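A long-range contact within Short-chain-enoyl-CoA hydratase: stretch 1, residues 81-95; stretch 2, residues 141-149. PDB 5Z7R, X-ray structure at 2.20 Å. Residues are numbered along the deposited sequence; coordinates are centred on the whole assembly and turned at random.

Stretch 1 81-95: KFGILGNKVFRRLEL
Stretch 2 (141-149) PGFGGTQRL

Stretch 1 is helical throughout, the continuation of a helix that begins earlier in the chain. Stretch 2 starts as a loop, P141 to G144, and turns into a helix at G145. The two helix axes approach no closer than 12.6 Å and their N-to-C directions differ by 29°, so they run roughly parallel; the contact is made by the loop and by the side chain of R148. The backbones come nearest where G83 CA lies 4.9 Å from G142 CA and N87 CA 4.8 Å from F143 CA; together the stretches bury 480 Å².

P141 (phi/psi -48/143) leads in without touching the helix. G142 (-120/-10) meets G83: G83 CA lies 3.4 Å from G142 O, a CA-H...O contact. The carboxamide of N87 (chi1 m, -90°) turns its ND2 back to G83 O, a 3.1 Å hydrogen bond within the helix.

F143 (-124/36; chi1 m, chi2 -29°) has the largest area covered by the other stretch. Its ring packs against the helix at G86, with CD1 3.7 Å from G86 CA; a CB on G86 would fall 2.2 Å from F143 CD1, so glycine leaves the room the ring needs. Two phenylalanines add apolar contacts. F82 (chi1 t) brings CE2 to 3.7 Å from F143 CZ, the planes oblique at 59°. F90 (chi1 m, chi2 12°) receives the edge of F143 toward its face in an offset edge-to-face pair, centroids 5.5 Å apart and planes at 74°, while F90 CE2 packs 3.5 Å from F143 CB.

G144 occupies the N-cap position, right before the helix. Its phi/psi of 113/-8 would jam a CB against the preceding carbonyl oxygen, which by itself calls for glycine; that CB would also clash with R148 NH1. G144 O accepts backbone hydrogen bonds from Q147 N (2.8 Å) and R148 N (3.0 Å).

G145 (-49/-43) opens the helix, and a CB there would clash with P141 CB. T146 (-69/-15; p) and Q147 (-110/-43; m, m) do not contact stretch 1; Q147 NE2 donates to T146 OG1 at 2.9 Å.

R148 (-77/-39; m, t, t, chi4 91°) points toward stretch 1 and inserts among N87, F90, R91 and E94. Its reach suits the wide helix separation, and its buried charge is paired with E94 (t, t, chi3 -106°): R148 NE to E94 OE1 is 2.6 Å and R148 NH2 to E94 OE2 is 2.7 Å, a bidentate salt bridge whose two hydrogen bonds are nearly linear. R91 NH2 also binds E94 OE2, at 2.8 Å. Water 1 accepts from R148 NH1 (2.8 Å) and donates to N87 O (2.9 Å) and N87 OD1 (2.6 Å). L149 follows at -63/-52.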

# COMPACT_ATOMS: atom_id res chain seq x y z
N LYS A 81 -16.76 -11.27 -15.90
CA LYS A 81 -16.24 -12.63 -15.71
C LYS A 81 -15.15 -12.92 -16.71
O LYS A 81 -14.13 -13.48 -16.36
CB LYS A 81 -17.33 -13.72 -15.81
CG LYS A 81 -16.95 -15.01 -15.04
CD LYS A 81 -17.67 -16.28 -15.55
CE LYS A 81 -19.04 -16.56 -14.91
NZ LYS A 81 -19.08 -17.74 -13.97
N PHE A 82 -15.37 -12.54 -17.97
CA PHE A 82 -14.35 -12.66 -19.01
C PHE A 82 -13.03 -12.01 -18.54
O PHE A 82 -11.98 -12.68 -18.44
CB PHE A 82 -14.86 -11.99 -20.27
CG PHE A 82 -14.08 -12.33 -21.50
CD1 PHE A 82 -13.90 -13.66 -21.88
CD2 PHE A 82 -13.58 -11.33 -22.32
CE1 PHE A 82 -13.20 -13.98 -23.04
CE2 PHE A 82 -12.87 -11.65 -23.47
CZ PHE A 82 -12.69 -12.97 -23.84
N GLY A 83 -13.12 -10.72 -18.18
CA GLY A 83 -11.97 -9.97 -17.67
C GLY A 83 -11.21 -10.70 -16.60
O GLY A 83 -9.98 -10.83 -16.67
N ILE A 84 -11.92 -11.21 -15.60
CA ILE A 84 -11.29 -11.93 -14.49
C ILE A 84 -10.58 -13.19 -14.98
O ILE A 84 -9.50 -13.54 -14.51
CB ILE A 84 -12.34 -12.28 -13.37
CG1 ILE A 84 -12.73 -11.01 -12.60
CG2 ILE A 84 -11.81 -13.32 -12.38
CD1 ILE A 84 -13.90 -11.16 -11.65
N LEU A 85 -11.19 -13.90 -15.92
CA LEU A 85 -10.63 -15.19 -16.34
C LEU A 85 -9.35 -15.00 -17.16
O LEU A 85 -8.37 -15.68 -16.93
CB LEU A 85 -11.66 -16.02 -17.09
CG LEU A 85 -12.86 -16.45 -16.21
CD1 LEU A 85 -13.78 -17.41 -16.97
CD2 LEU A 85 -12.42 -17.02 -14.86
N GLY A 86 -9.38 -14.05 -18.09
CA GLY A 86 -8.18 -13.68 -18.83
C GLY A 86 -7.06 -13.31 -17.88
O GLY A 86 -6.02 -13.99 -17.82
N ASN A 87 -7.32 -12.26 -17.09
CA ASN A 87 -6.38 -11.81 -16.05
C ASN A 87 -5.86 -12.92 -15.14
O ASN A 87 -4.68 -12.93 -14.73
CB ASN A 87 -7.03 -10.72 -15.20
CG ASN A 87 -6.78 -9.36 -15.75
OD1 ASN A 87 -5.64 -8.93 -15.82
ND2 ASN A 87 -7.83 -8.67 -16.16
N LYS A 88 -6.74 -13.85 -14.81
CA LYS A 88 -6.31 -14.95 -14.00
C LYS A 88 -5.25 -15.79 -14.75
O LYS A 88 -4.28 -16.25 -14.17
CB LYS A 88 -7.49 -15.81 -13.57
CG LYS A 88 -7.10 -16.87 -12.55
CD LYS A 88 -8.28 -17.32 -11.68
CE LYS A 88 -9.34 -18.07 -12.47
NZ LYS A 88 -8.76 -19.11 -13.37
N VAL A 89 -5.46 -15.99 -16.05
CA VAL A 89 -4.49 -16.73 -16.85
C VAL A 89 -3.17 -15.95 -16.95
O VAL A 89 -2.11 -16.46 -16.68
CB VAL A 89 -5.02 -17.03 -18.27
CG1 VAL A 89 -3.90 -17.64 -19.09
CG2 VAL A 89 -6.21 -17.97 -18.24
N PHE A 90 -3.26 -14.70 -17.35
CA PHE A 90 -2.07 -13.83 -17.44
C PHE A 90 -1.30 -13.61 -16.13
O PHE A 90 -0.08 -13.56 -16.13
CB PHE A 90 -2.51 -12.51 -18.02
CG PHE A 90 -2.88 -12.59 -19.46
CD1 PHE A 90 -3.04 -13.83 -20.09
CD2 PHE A 90 -3.03 -11.43 -20.20
CE1 PHE A 90 -3.40 -13.90 -21.41
CE2 PHE A 90 -3.37 -11.50 -21.53
CZ PHE A 90 -3.57 -12.73 -22.14
N ARG A 91 -2.02 -13.51 -15.02
CA ARG A 91 -1.39 -13.36 -13.71
C ARG A 91 -0.63 -14.60 -13.33
O ARG A 91 0.40 -14.52 -12.65
CB ARG A 91 -2.45 -13.07 -12.64
CG ARG A 91 -1.89 -12.93 -11.25
CD ARG A 91 -0.91 -11.75 -11.22
NE ARG A 91 -0.67 -11.33 -9.85
CZ ARG A 91 0.50 -10.88 -9.38
NH1 ARG A 91 0.58 -10.55 -8.08
NH2 ARG A 91 1.56 -10.74 -10.15
N ARG A 92 -1.13 -15.77 -13.77
CA ARG A 92 -0.46 -17.03 -13.45
C ARG A 92 0.87 -17.12 -14.18
O ARG A 92 1.87 -17.62 -13.63
CB ARG A 92 -1.34 -18.21 -13.85
CG ARG A 92 -0.82 -19.57 -13.36
CD ARG A 92 -1.82 -20.64 -13.75
NE ARG A 92 -1.47 -22.00 -13.34
CZ ARG A 92 -2.26 -23.05 -13.56
NH1 ARG A 92 -3.42 -22.87 -14.19
NH2 ARG A 92 -1.90 -24.26 -13.19
N LEU A 93 0.87 -16.63 -15.42
CA LEU A 93 2.07 -16.52 -16.21
C LEU A 93 3.09 -15.56 -15.56
O LEU A 93 4.30 -15.88 -15.47
CB LEU A 93 1.71 -16.03 -17.62
CG LEU A 93 2.84 -16.07 -18.64
CD1 LEU A 93 3.18 -17.51 -19.03
CD2 LEU A 93 2.46 -15.32 -19.89
N GLU A 94 2.59 -14.41 -15.09
CA GLU A 94 3.46 -13.39 -14.47
C GLU A 94 4.14 -13.95 -13.25
O GLU A 94 5.33 -13.70 -13.04
CB GLU A 94 2.61 -12.16 -14.12
CG GLU A 94 3.33 -10.99 -13.49
CD GLU A 94 2.42 -9.82 -13.48
OE1 GLU A 94 2.66 -8.92 -14.29
OE2 GLU A 94 1.39 -9.85 -12.75
N LEU A 95 3.41 -14.77 -12.48
CA LEU A 95 3.95 -15.29 -11.21
C LEU A 95 4.69 -16.59 -11.37
O LEU A 95 5.40 -17.03 -10.44
CB LEU A 95 2.80 -15.49 -10.20
CG LEU A 95 2.20 -14.20 -9.67
CD1 LEU A 95 0.88 -14.43 -8.94
CD2 LEU A 95 3.22 -13.51 -8.75
N PRO A 141 -9.13 -1.89 -21.79
CA PRO A 141 -8.38 -3.11 -21.72
C PRO A 141 -9.00 -4.05 -20.68
O PRO A 141 -9.48 -3.59 -19.67
CB PRO A 141 -6.98 -2.63 -21.31
CG PRO A 141 -6.88 -1.26 -21.96
CD PRO A 141 -8.26 -0.69 -21.86
N GLY A 142 -9.00 -5.35 -20.97
CA GLY A 142 -9.68 -6.38 -20.18
C GLY A 142 -8.78 -7.46 -19.62
O GLY A 142 -9.21 -8.22 -18.77
N PHE A 143 -7.52 -7.52 -20.03
CA PHE A 143 -6.60 -8.56 -19.51
C PHE A 143 -5.34 -7.93 -18.91
O PHE A 143 -4.24 -8.50 -19.02
CB PHE A 143 -6.17 -9.55 -20.62
CG PHE A 143 -7.29 -10.27 -21.32
CD1 PHE A 143 -8.51 -10.54 -20.70
CD2 PHE A 143 -7.09 -10.76 -22.60
CE1 PHE A 143 -9.52 -11.23 -21.35
CE2 PHE A 143 -8.09 -11.46 -23.26
CZ PHE A 143 -9.31 -11.69 -22.64
N GLY A 144 -5.50 -6.78 -18.26
CA GLY A 144 -4.45 -6.20 -17.45
C GLY A 144 -3.91 -4.92 -18.04
O GLY A 144 -3.17 -4.21 -17.39
N GLY A 145 -4.31 -4.58 -19.24
CA GLY A 145 -3.72 -3.45 -19.95
C GLY A 145 -3.62 -2.17 -19.14
O GLY A 145 -2.58 -1.49 -19.19
N THR A 146 -4.69 -1.85 -18.39
CA THR A 146 -4.83 -0.59 -17.67
C THR A 146 -3.86 -0.53 -16.51
O THR A 146 -3.64 0.53 -15.94
CB THR A 146 -6.25 -0.38 -17.09
OG1 THR A 146 -6.57 -1.37 -16.09
CG2 THR A 146 -7.30 -0.43 -18.19
N GLN A 147 -3.29 -1.67 -16.15
CA GLN A 147 -2.40 -1.74 -15.02
C GLN A 147 -0.94 -1.98 -15.40
O GLN A 147 -0.02 -1.38 -14.80
CB GLN A 147 -2.85 -2.87 -14.09
CG GLN A 147 -4.19 -2.66 -13.44
CD GLN A 147 -4.42 -1.23 -12.99
OE1 GLN A 147 -3.62 -0.66 -12.23
NE2 GLN A 147 -5.52 -0.63 -13.45
N ARG A 148 -0.72 -2.90 -16.34
CA ARG A 148 0.61 -3.31 -16.65
C ARG A 148 1.33 -2.22 -17.52
O ARG A 148 2.50 -1.94 -17.32
CB ARG A 148 0.62 -4.71 -17.27
CG ARG A 148 0.41 -5.84 -16.24
CD ARG A 148 0.80 -7.24 -16.73
NE ARG A 148 0.61 -8.24 -15.70
CZ ARG A 148 -0.52 -8.95 -15.53
NH1 ARG A 148 -1.54 -8.78 -16.34
NH2 ARG A 148 -0.66 -9.81 -14.54
N LEU A 149 0.64 -1.59 -18.45
CA LEU A 149 1.33 -0.70 -19.36
C LEU A 149 1.96 0.47 -18.56
O LEU A 149 3.15 0.71 -18.64
CB LEU A 149 0.34 -0.19 -20.40
CG LEU A 149 0.94 0.59 -21.57
CD1 LEU A 149 1.96 -0.24 -22.31
CD2 LEU A 149 -0.15 1.00 -22.52
O HOH W 1 -3.57 -10.36 -15.32